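Local coordinates for protein putative cell surface hydrolase (Lactobacillus plantarum, PDB 3LP5) that probably acts as a cell-surface hydrolase of the alpha/beta-hydrolase class, though its substrate is not established, at residues 38-43 against 85-90. Sequence-based numbering, arbitrary orientation.
Sequences LKLTVQ and NTAFKA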
ATOM      1  N   LEU A  38     -12.053  10.372   1.541  1.00 15.90           N
ATOM      2  CA  LEU A  38     -12.044  10.661   2.970  1.00 16.31           C
ATOM      3  C   LEU A  38     -10.608  10.525   3.510  1.00 16.67           C
ATOM      4  O   LEU A  38      -9.921   9.559   3.144  1.00 17.16           O
ATOM      5  CB  LEU A  38     -12.891   9.607   3.657  1.00 16.90           C
ATOM      6  CG  LEU A  38     -12.927   9.642   5.157  1.00 14.98           C
ATOM      7  CD1 LEU A  38     -13.684  10.857   5.707  1.00 15.08           C
ATOM      8  CD2 LEU A  38     -13.510   8.320   5.687  1.00 17.67           C
ATOM      9  N   LYS A  39     -10.122  11.480   4.312  1.00 15.19           N
ATOM     10  CA  LYS A  39      -8.731  11.429   4.828  1.00 16.82           C
ATOM     11  C   LYS A  39      -8.746  11.405   6.317  1.00 16.48           C
ATOM     12  O   LYS A  39      -9.385  12.286   6.924  1.00 16.60           O
ATOM     13  CB  LYS A  39      -7.887  12.651   4.427  1.00 17.57           C
ATOM     14  CG  LYS A  39      -7.571  12.744   2.968  1.00 25.13           C
ATOM     15  CD  LYS A  39      -6.151  13.316   2.722  1.00 35.24           C
ATOM     16  CE  LYS A  39      -5.838  13.476   1.182  1.00 38.70           C
ATOM     17  NZ  LYS A  39      -6.702  14.518   0.512  1.00 39.26           N
ATOM     18  N   LEU A  40      -8.038  10.429   6.900  1.00 15.15           N
ATOM     19  CA  LEU A  40      -7.860  10.325   8.346  1.00 14.87           C
ATOM     20  C   LEU A  40      -6.393  10.551   8.621  1.00 16.28           C
ATOM     21  O   LEU A  40      -5.507  10.001   7.905  1.00 15.69           O
ATOM     22  CB  LEU A  40      -8.238   8.941   8.873  1.00 13.65           C
ATOM     23  CG  LEU A  40      -9.684   8.544   9.126  1.00 14.92           C
ATOM     24  CD1 LEU A  40     -10.577   8.633   7.814  1.00 15.95           C
ATOM     25  CD2 LEU A  40      -9.734   7.086   9.777  1.00 11.69           C
ATOM     26  N   THR A  41      -6.127  11.365   9.644  1.00 14.60           N
ATOM     27  CA  THR A  41      -4.787  11.520  10.150  1.00 14.30           C
ATOM     28  C   THR A  41      -4.788  11.090  11.603  1.00 12.95           C
ATOM     29  O   THR A  41      -5.471  11.715  12.458  1.00 12.93           O
ATOM     30  CB  THR A  41      -4.335  12.990  10.087  1.00 14.51           C
ATOM     31  OG1 THR A  41      -4.417  13.393   8.732  1.00 17.30           O
ATOM     32  CG2 THR A  41      -2.834  13.108  10.471  1.00 15.21           C
ATOM     33  N   VAL A  42      -4.072  10.013  11.896  1.00 11.89           N
ATOM     34  CA  VAL A  42      -4.033   9.533  13.281  1.00 12.06           C
ATOM     35  C   VAL A  42      -2.976  10.301  14.009  1.00 12.11           C
ATOM     36  O   VAL A  42      -1.800  10.258  13.601  1.00 12.17           O
ATOM     37  CB  VAL A  42      -3.715   8.016  13.384  1.00 10.52           C
ATOM     38  CG1 VAL A  42      -3.921   7.506  14.815  1.00 10.78           C
ATOM     39  CG2 VAL A  42      -4.611   7.248  12.417  1.00 10.54           C
ATOM     40  N   GLN A  43      -3.376  10.913  15.127  1.00 12.36           N
ATOM     41  CA  GLN A  43      -2.478  11.686  16.031  1.00 14.73           C
ATOM     42  C   GLN A  43      -1.592  10.821  16.910  1.00 15.06           C
ATOM     43  O   GLN A  43      -1.838   9.623  17.067  1.00 15.83           O
ATOM     44  CB  GLN A  43      -3.308  12.645  16.916  1.00 14.49           C
ATOM     45  CG  GLN A  43      -4.300  13.501  16.136  1.00 18.68           C
ATOM     46  CD  GLN A  43      -3.645  14.248  14.981  1.00 23.06           C
ATOM     47  OE1 GLN A  43      -3.989  14.037  13.790  1.00 25.97           O
ATOM     48  NE2 GLN A  43      -2.667  15.055  15.302  1.00 21.62           N
ATOM     49  N   ASN A  85      -4.564   0.118  12.714  1.00 11.05           N
ATOM     50  CA  ASN A  85      -5.606  -0.708  13.311  1.00 11.63           C
ATOM     51  C   ASN A  85      -6.601   0.182  14.078  1.00 11.99           C
ATOM     52  O   ASN A  85      -7.835  -0.025  13.986  1.00 12.62           O
ATOM     53  CB  ASN A  85      -4.925  -1.682  14.263  1.00 10.31           C
ATOM     54  CG  ASN A  85      -5.850  -2.786  14.744  1.00 12.56           C
ATOM     55  OD1 ASN A  85      -6.896  -3.078  14.144  1.00  9.62           O
ATOM     56  ND2 ASN A  85      -5.481  -3.379  15.854  1.00 14.53           N
ATOM     57  N   THR A  86      -6.092   1.207  14.788  1.00 11.57           N
ATOM     58  CA  THR A  86      -7.019   2.151  15.423  1.00 12.64           C
ATOM     59  C   THR A  86      -7.941   2.814  14.403  1.00 11.74           C
ATOM     60  O   THR A  86      -9.093   2.949  14.643  1.00 12.17           O
ATOM     61  CB  THR A  86      -6.240   3.249  16.210  1.00 14.02           C
ATOM     62  OG1 THR A  86      -5.434   2.577  17.173  1.00 14.21           O
ATOM     63  CG2 THR A  86      -7.187   4.236  16.948  1.00 14.48           C
ATOM     64  N   ALA A  87      -7.413   3.244  13.252  1.00 11.96           N
ATOM     65  CA  ALA A  87      -8.207   3.941  12.300  1.00 10.90           C
ATOM     66  C   ALA A  87      -9.138   2.924  11.615  1.00 11.62           C
ATOM     67  O   ALA A  87     -10.306   3.176  11.390  1.00 11.29           O
ATOM     68  CB  ALA A  87      -7.295   4.668  11.249  1.00  9.29           C
ATOM     69  N   PHE A  88      -8.617   1.749  11.332  1.00 11.92           N
ATOM     70  CA  PHE A  88      -9.406   0.739  10.650  1.00 13.88           C
ATOM     71  C   PHE A  88     -10.603   0.398  11.525  1.00 14.13           C
ATOM     72  O   PHE A  88     -11.722   0.320  11.057  1.00 13.30           O
ATOM     73  CB  PHE A  88      -8.533  -0.504  10.401  1.00 13.08           C
ATOM     74  CG  PHE A  88      -9.186  -1.540   9.565  1.00 15.24           C
ATOM     75  CD1 PHE A  88      -9.208  -1.400   8.169  1.00 13.53           C
ATOM     76  CD2 PHE A  88      -9.752  -2.658  10.152  1.00 14.80           C
ATOM     77  CE1 PHE A  88      -9.785  -2.384   7.340  1.00 14.29           C
ATOM     78  CE2 PHE A  88     -10.376  -3.641   9.347  1.00 17.09           C
ATOM     79  CZ  PHE A  88     -10.382  -3.500   7.919  1.00 15.07           C
ATOM     80  N   LYS A  89     -10.375   0.204  12.824  1.00 16.62           N
ATOM     81  CA  LYS A  89     -11.508  -0.115  13.697  1.00 16.85           C
ATOM     82  C   LYS A  89     -12.511   0.996  13.782  1.00 16.35           C
ATOM     83  O   LYS A  89     -13.682   0.724  13.799  1.00 16.21           O
ATOM     84  CB  LYS A  89     -11.076  -0.596  15.086  1.00 17.76           C
ATOM     85  CG  LYS A  89     -10.441  -1.967  14.987  1.00 21.62           C
ATOM     86  CD  LYS A  89     -10.370  -2.606  16.325  1.00 28.03           C
ATOM     87  CE  LYS A  89      -9.474  -1.804  17.204  1.00 32.45           C
ATOM     88  NZ  LYS A  89      -9.097  -2.592  18.401  1.00 35.57           N
ATOM     89  N   ALA A  90     -12.061   2.243  13.775  1.00 15.71           N
ATOM     90  CA  ALA A  90     -13.002   3.368  13.781  1.00 15.97           C
ATOM     91  C   ALA A  90     -13.856   3.347  12.519  1.00 15.20           C
ATOM     92  O   ALA A  90     -15.043   3.630  12.559  1.00 14.22           O
ATOM     93  CB  ALA A  90     -12.251   4.697  13.901  1.00 14.40           C
TER
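Ala-87 meets Leu-40 and Val-42 through a single methyl group, and the contact is wholly apolar. Its CB lies 3.7 Å from CD2 of Leu-40 and 3.9 Å from CG2 of Val-42, both van der Waals distances, so the helix methyl is set between two branched side chains on the same face of the strand, two residues apart, with Thr-41 between them turned to the opposite face. Torsions account for which branches do the touching. In Val-42, CG1 is anti to the backbone N (chi1 -170°), which leaves CG2, beside that N, as the methyl directed at the helix. In Leu-40, CG stands opposite the carbonyl carbon (chi1 -80°), and the CD2 branch reaches Ala-87. The nearest CA atoms are those of Val-42 and Ala-87, 7.0 Å apart, a closeness consistent with the small alanine side chain.

Topologically, helix 74-92 packs here on strand 37-42, near one margin of the mixed sheet of an alpha/beta-hydrolase fold. Strand 37-42 runs between antiparallel 48-52 and parallel 62-67, and Ala-87 also touches Ile-65 of the latter, so the one methyl touches side chains of two adjacent parallel strands.

No hydrogen bond crosses between the segments; the strand is hydrogen-bonded to its neighbours in the sheet, and the helix by its own backbone. Leu-40 is tied by backbone hydrogen bonds to Val-64 and Gly-66, while Lys-89 N donates to Asn-85 O at 2.8 Å within the helix. More apolar cover comes from the same helix, where Leu-91 touches Leu-40 and Trp-83 touches Val-42. Phe-88 points away from the strand, its ring meeting those of Phe-100 and Phe-115.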